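Local coordinates for phosphatidylglycerol lysyltransferase C-terminal domain-containing protein (Bacteroides thetaiotaomicron, PDB 2HQY) that binds coenzyme A and, with its acetyltransferase-like domain, probably transfers an acyl or aminoacyl group to an acceptor not yet identified, at residues I124-D129 / Q283-L288; H228-V233 / Y261-R266. All coordinates share one frame; numbering follows the deposited sequence.

Interaction 1: residues I124-D129 / Q283-L288; sequences IYLRSD and QPVTIL
The carbonyl oxygen of Ile124 is gripped by two successive amides of the facing segment. Val285 N lies 2.8 Å from Ile124 O, yet its N-H angle of 127° marks this as a weak bond; Thr286 N, at 3.3 Å from Ile124 O, is longer but much straighter, and it approaches tilted out of the carbonyl plane. The return bond, from Ile124 N to Thr286 O at 2.9 Å, runs nearly along the C=O axis and completes an antiparallel hydrogen-bonded pair. Both residues of this pair turn their side chains to the same face of the sheet, where Ile124 CD1 reaches Leu288 CD2 at 4.0 Å and the two chains cross obliquely.

Beyond this pair the packing becomes aromatic. Pro284 CB sits over one face of the Tyr125 ring, 4.1 Å from its centroid and 27° off the normal, a CH-pi contact, while Pro284 CD approaches Tyr125 CE1 to 3.6 Å. The far end of the ring is held by a hydrogen bond from Tyr125 OH to Lys279 O. Val285 carries CG1 anti to its own carbonyl carbon (chi1 -75°), and this methyl meets Leu126 CG at 3.6 Å, the two side chains crossing at about a right angle.

Where strand 122-126 gives way to helix 127-132, one water replaces direct pairing. It accepts from Leu126 N, the N-cap residue, at 3.0 Å, and donates to Asp129 OD2 and Gln283 O, so strand end, first helical turn and incoming loop share one polar bridge. With Val285 and Thr286 both set against the single residue Ile124, the extra residue, Val285, lies just ahead of strand 286-295, the arrangement of a classic beta bulge.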
loop_
_atom_site.group_PDB
_atom_site.type_symbol
_atom_site.label_atom_id
_atom_site.label_comp_id
_atom_site.label_asym_id
_atom_site.label_seq_id
_atom_site.Cartn_x
_atom_site.Cartn_y
_atom_site.Cartn_z
ATOM N N ILE A 124 23.615 8.176 -12.726
ATOM C CA ILE A 124 24.626 7.250 -12.198
ATOM C C ILE A 124 26.006 7.946 -12.146
ATOM O O ILE A 124 26.435 8.592 -13.104
ATOM C CB ILE A 124 24.641 5.921 -13.016
ATOM C CG1 ILE A 124 23.247 5.257 -12.884
ATOM C CG2 ILE A 124 25.808 4.995 -12.569
ATOM C CD1 ILE A 124 23.185 3.777 -13.167
ATOM N N TYR A 125 26.644 7.848 -10.990
ATOM C CA TYR A 125 27.914 8.511 -10.695
ATOM C C TYR A 125 28.937 7.477 -10.233
ATOM O O TYR A 125 28.564 6.391 -9.784
ATOM C CB TYR A 125 27.692 9.498 -9.547
ATOM C CG TYR A 125 26.607 10.524 -9.798
ATOM C CD1 TYR A 125 26.901 11.763 -10.387
ATOM C CD2 TYR A 125 25.289 10.255 -9.430
ATOM C CE1 TYR A 125 25.890 12.705 -10.605
ATOM C CE2 TYR A 125 24.282 11.162 -9.648
ATOM C CZ TYR A 125 24.577 12.375 -10.214
ATOM O OH TYR A 125 23.541 13.240 -10.372
ATOM N N LEU A 126 30.220 7.804 -10.352
ATOM C CA LEU A 126 31.278 6.992 -9.743
ATOM C C LEU A 126 31.306 7.296 -8.257
ATOM O O LEU A 126 31.349 8.460 -7.861
ATOM C CB LEU A 126 32.643 7.333 -10.326
ATOM C CG LEU A 126 32.856 6.981 -11.811
ATOM C CD1 LEU A 126 34.182 7.518 -12.363
ATOM C CD2 LEU A 126 32.721 5.463 -12.026
ATOM N N ARG A 127 31.299 6.258 -7.430
ATOM C CA ARG A 127 31.481 6.448 -5.984
ATOM C C ARG A 127 32.781 7.199 -5.699
ATOM O O ARG A 127 32.823 8.058 -4.823
ATOM C CB ARG A 127 31.467 5.098 -5.260
ATOM C CG ARG A 127 31.399 5.186 -3.724
ATOM C CD ARG A 127 32.136 4.018 -3.061
ATOM N NE ARG A 127 33.532 4.378 -2.943
ATOM C CZ ARG A 127 34.090 4.920 -1.862
ATOM N NH1 ARG A 127 33.391 5.135 -0.748
ATOM N NH2 ARG A 127 35.368 5.218 -1.896
ATOM N N SER A 128 33.835 6.861 -6.440
ATOM C CA SER A 128 35.116 7.557 -6.358
ATOM C C SER A 128 35.017 9.084 -6.562
ATOM O O SER A 128 35.673 9.835 -5.824
ATOM C CB SER A 128 36.178 6.898 -7.268
ATOM O OG SER A 128 35.815 6.912 -8.634
ATOM N N ASP A 129 34.178 9.544 -7.495
ATOM C CA ASP A 129 33.969 10.981 -7.701
ATOM C C ASP A 129 33.258 11.630 -6.511
ATOM O O ASP A 129 33.711 12.638 -5.970
ATOM C CB ASP A 129 33.142 11.224 -8.960
ATOM C CG ASP A 129 33.936 11.020 -10.249
ATOM O OD1 ASP A 129 35.192 11.093 -10.228
ATOM O OD2 ASP A 129 33.282 10.788 -11.291
ATOM N N GLN A 283 27.975 15.642 -12.093
ATOM C CA GLN A 283 28.778 15.030 -13.169
ATOM C C GLN A 283 28.592 13.519 -13.294
ATOM O O GLN A 283 29.556 12.763 -13.103
ATOM C CB GLN A 283 30.281 15.307 -12.964
ATOM C CG GLN A 283 30.673 16.717 -12.578
ATOM C CD GLN A 283 30.322 17.728 -13.649
ATOM O OE1 GLN A 283 30.540 17.490 -14.839
ATOM N NE2 GLN A 283 29.768 18.863 -13.234
ATOM N N PRO A 284 27.374 13.064 -13.668
ATOM C CA PRO A 284 27.140 11.629 -13.800
ATOM C C PRO A 284 27.969 11.013 -14.932
ATOM O O PRO A 284 28.236 11.687 -15.942
ATOM C CB PRO A 284 25.651 11.561 -14.138
ATOM C CG PRO A 284 25.363 12.872 -14.820
ATOM C CD PRO A 284 26.179 13.845 -14.033
ATOM N N VAL A 285 28.383 9.760 -14.752
ATOM C CA VAL A 285 29.055 9.008 -15.819
ATOM C C VAL A 285 28.028 8.454 -16.803
ATOM O O VAL A 285 28.332 8.230 -17.968
ATOM C CB VAL A 285 29.953 7.847 -15.281
ATOM C CG1 VAL A 285 31.227 8.402 -14.677
ATOM C CG2 VAL A 285 29.219 6.996 -14.270
ATOM N N THR A 286 26.797 8.250 -16.331
ATOM C CA THR A 286 25.759 7.638 -17.149
ATOM C C THR A 286 24.422 8.251 -16.796
ATOM O O THR A 286 24.123 8.462 -15.617
ATOM C CB THR A 286 25.650 6.122 -16.874
ATOM O OG1 THR A 286 26.846 5.478 -17.308
ATOM C CG2 THR A 286 24.455 5.497 -17.615
ATOM N N ILE A 287 23.632 8.556 -17.820
ATOM C CA ILE A 287 22.226 8.851 -17.604
ATOM C C ILE A 287 21.469 7.649 -18.163
ATOM O O ILE A 287 21.468 7.399 -19.383
ATOM C CB ILE A 287 21.832 10.202 -18.227
ATOM C CG1 ILE A 287 22.528 11.328 -17.440
ATOM C CG2 ILE A 287 20.313 10.385 -18.185
ATOM C CD1 ILE A 287 22.510 12.620 -18.151
ATOM N N LEU A 288 20.913 6.860 -17.250
ATOM C CA LEU A 288 20.375 5.552 -17.576
ATOM C C LEU A 288 18.931 5.711 -18.037
ATOM O O LEU A 288 18.040 5.865 -17.228
ATOM C CB LEU A 288 20.467 4.633 -16.346
ATOM C CG LEU A 288 20.066 3.160 -16.520
ATOM C CD1 LEU A 288 21.042 2.375 -17.421
ATOM C CD2 LEU A 288 19.918 2.502 -15.146
HETATM O O HOH W 1 30.526 10.574 -11.470
#

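Interaction 2: residues H228-V233 / Y261-R266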
loop_
_atom_site.group_PDB
_atom_site.type_symbol
_atom_site.label_atom_id
_atom_site.label_comp_id
_atom_site.label_asym_id
_atom_site.label_seq_id
_atom_site.Cartn_x
_atom_site.Cartn_y
_atom_site.Cartn_z
ATOM N N HIS A 228 25.455 -5.839 -7.314
ATOM C CA HIS A 228 26.763 -6.094 -6.725
ATOM C C HIS A 228 27.740 -4.921 -6.802
ATOM O O HIS A 228 28.589 -4.808 -5.988
ATOM C CB HIS A 228 27.376 -7.346 -7.304
ATOM C CG HIS A 228 27.766 -7.199 -8.726
ATOM N ND1 HIS A 228 26.895 -7.413 -9.754
ATOM C CD2 HIS A 228 28.918 -6.816 -9.291
ATOM C CE1 HIS A 228 27.489 -7.171 -10.896
ATOM N NE2 HIS A 228 28.722 -6.814 -10.640
ATOM N N GLU A 229 27.586 -4.055 -7.784
ATOM C CA GLU A 229 28.445 -2.894 -7.974
ATOM C C GLU A 229 27.772 -1.498 -8.008
ATOM O O GLU A 229 28.382 -0.536 -8.385
ATOM C CB GLU A 229 29.301 -3.048 -9.227
ATOM C CG GLU A 229 28.520 -3.155 -10.481
ATOM C CD GLU A 229 29.364 -3.253 -11.732
ATOM O OE1 GLU A 229 30.562 -3.376 -11.623
ATOM O OE2 GLU A 229 28.823 -3.204 -12.807
ATOM N N THR A 230 26.517 -1.434 -7.605
ATOM C CA THR A 230 25.739 -0.192 -7.662
ATOM C C THR A 230 24.989 -0.009 -6.346
ATOM O O THR A 230 24.251 -0.892 -5.915
ATOM C CB THR A 230 24.723 -0.179 -8.842
ATOM O OG1 THR A 230 25.370 -0.621 -10.052
ATOM C CG2 THR A 230 24.106 1.211 -9.038
ATOM N N PHE A 231 25.232 1.123 -5.702
ATOM C CA PHE A 231 24.514 1.490 -4.473
ATOM C C PHE A 231 23.517 2.585 -4.846
ATOM O O PHE A 231 23.877 3.521 -5.571
ATOM C CB PHE A 231 25.521 2.020 -3.458
ATOM C CG PHE A 231 24.971 2.127 -2.059
ATOM C CD1 PHE A 231 25.123 1.075 -1.163
ATOM C CD2 PHE A 231 24.267 3.260 -1.656
ATOM C CE1 PHE A 231 24.620 1.161 0.151
ATOM C CE2 PHE A 231 23.748 3.364 -0.349
ATOM C CZ PHE A 231 23.922 2.300 0.549
ATOM N N GLY A 232 22.297 2.520 -4.322
ATOM C CA GLY A 232 21.289 3.525 -4.654
ATOM C C GLY A 232 21.090 4.436 -3.458
ATOM O O GLY A 232 20.914 3.967 -2.334
ATOM N N VAL A 233 21.110 5.736 -3.693
ATOM C CA VAL A 233 20.737 6.693 -2.674
ATOM C C VAL A 233 19.272 7.055 -2.935
ATOM O O VAL A 233 18.950 7.656 -3.963
ATOM C CB VAL A 233 21.656 7.965 -2.695
ATOM C CG1 VAL A 233 21.216 8.959 -1.623
ATOM C CG2 VAL A 233 23.093 7.553 -2.466
ATOM N N TYR A 261 30.876 -1.016 -4.364
ATOM C CA TYR A 261 29.868 -0.275 -5.140
ATOM C C TYR A 261 30.553 0.840 -5.904
ATOM O O TYR A 261 30.676 1.964 -5.411
ATOM C CB TYR A 261 28.736 0.239 -4.214
ATOM C CG TYR A 261 28.161 -0.912 -3.439
ATOM C CD1 TYR A 261 27.433 -1.919 -4.094
ATOM C CD2 TYR A 261 28.376 -1.029 -2.070
ATOM C CE1 TYR A 261 26.932 -3.005 -3.405
ATOM C CE2 TYR A 261 27.852 -2.120 -1.349
ATOM C CZ TYR A 261 27.152 -3.094 -2.033
ATOM O OH TYR A 261 26.680 -4.168 -1.352
ATOM N N ILE A 262 31.020 0.496 -7.102
ATOM C CA ILE A 262 31.697 1.400 -8.027
ATOM C C ILE A 262 30.799 2.560 -8.438
ATOM O O ILE A 262 31.285 3.678 -8.645
ATOM C CB ILE A 262 32.183 0.593 -9.292
ATOM C CG1 ILE A 262 33.422 -0.232 -8.930
ATOM C CG2 ILE A 262 32.598 1.493 -10.431
ATOM C CD1 ILE A 262 33.135 -1.568 -8.367
ATOM N N TYR A 263 29.493 2.281 -8.550
ATOM C CA TYR A 263 28.524 3.243 -9.057
ATOM C C TYR A 263 27.559 3.657 -7.967
ATOM O O TYR A 263 27.195 2.850 -7.110
ATOM C CB TYR A 263 27.727 2.651 -10.215
ATOM C CG TYR A 263 28.622 2.224 -11.335
ATOM C CD1 TYR A 263 29.252 3.172 -12.122
ATOM C CD2 TYR A 263 28.870 0.880 -11.573
ATOM C CE1 TYR A 263 30.121 2.791 -13.150
ATOM C CE2 TYR A 263 29.732 0.484 -12.603
ATOM C CZ TYR A 263 30.341 1.453 -13.380
ATOM O OH TYR A 263 31.184 1.089 -14.406
ATOM N N ILE A 264 27.143 4.918 -8.019
ATOM C CA ILE A 264 26.108 5.401 -7.092
ATOM C C ILE A 264 24.948 5.884 -7.962
ATOM O O ILE A 264 25.135 6.726 -8.837
ATOM C CB ILE A 264 26.587 6.553 -6.177
ATOM C CG1 ILE A 264 27.732 6.118 -5.253
ATOM C CG2 ILE A 264 25.378 7.051 -5.328
ATOM C CD1 ILE A 264 28.311 7.284 -4.413
ATOM N N ASN A 265 23.765 5.308 -7.762
ATOM C CA ASN A 265 22.575 5.711 -8.500
ATOM C C ASN A 265 21.748 6.660 -7.599
ATOM O O ASN A 265 21.219 6.245 -6.543
ATOM C CB ASN A 265 21.767 4.458 -8.895
ATOM C CG ASN A 265 20.526 4.777 -9.741
ATOM O OD1 ASN A 265 19.911 5.841 -9.605
ATOM N ND2 ASN A 265 20.144 3.833 -10.609
ATOM N N ARG A 266 21.656 7.927 -7.996
ATOM C CA ARG A 266 20.884 8.935 -7.223
ATOM C C ARG A 266 19.520 9.249 -7.847
ATOM O O ARG A 266 18.928 10.300 -7.585
ATOM C CB ARG A 266 21.720 10.211 -6.997
ATOM C CG ARG A 266 22.998 9.927 -6.193
ATOM C CD ARG A 266 23.916 11.136 -6.013
ATOM N NE ARG A 266 23.196 12.258 -5.421
ATOM C CZ ARG A 266 22.977 12.452 -4.127
ATOM N NH1 ARG A 266 23.445 11.616 -3.203
ATOM N NH2 ARG A 266 22.276 13.520 -3.774
HETATM O O HOH W 2 17.422 10.055 -4.597
#
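Tyr261 meets Phe231 in an edge-to-face aromatic pair: the edge of the Phe231 ring is directed at the face of Tyr261, with centroids 5.7 Å apart and planes at 62°. Phe231 CD1 lies toward the rim of that face, and Thr230 N approaches the Tyr261 ring at its edge. At Ile262 the touch is slight, CD1 coming to 4.2 Å from Glu229 CB, but its CG2 covers the centre of the Tyr263 ring. Tyr263 starts the regular pairing. Its N bonds to Glu229 O at 3.0 Å, and its O accepts from Phe231 N at an angle of 169°. Glu229 runs beside Tyr263, pointing the same way; its CD sits at the ring edge in the ring plane, and the carboxylate stands nearly upright to the ring (84°).

This parallel pairing joins the two strands of a beta-alpha-beta unit, strand 230-238, helix 245-256 and strand 263-265, consistent with the acetyltransferase clan of the family. Ile264 puts CG2 3.7 Å from Val233 CG2, and Ile264 CA makes a CA-H...O contact with Phe231 O. Asn265 N donates to Phe231 O at 2.8 Å, and Asn265 O receives Val233 N at 2.9 Å; the Asn265 side-chain amide is bound outside the pair, ND2 by Arg25 O and Asp122 OD2, OD1 by Glu267 N. The Arg266 side chain runs beside that of Val233, pointing the same way, and brings Arg266 NH1 to 3.8 Å from Val233 CG1, while NH2 forms a salt bridge with Glu236.

In the fold
Interactions 1 and 2 have centres about 9 Å apart and meet through strand 122-126, which pairs antiparallel with both 286-295 and 263-265. The join between the two contacts is carried by two probable backbone hydrogen bonds, Tyr125 O to Ile264 N at 2.7 Å and Arg127 N to Ile262 O at 2.9 Å; Arg127 CA also packs on Ile264 CD1 at 3.6 Å. From 283-288 to 228-233, four neighbouring strands are thus joined in order. Of the side chains here, that of Arg266 in interaction 2 lies about 6 Å from that of the coenzyme A-binding Tyr246 and about 9 Å from the bound coenzyme A, whereas that of Tyr125 in interaction 1 is about 12 Å from each.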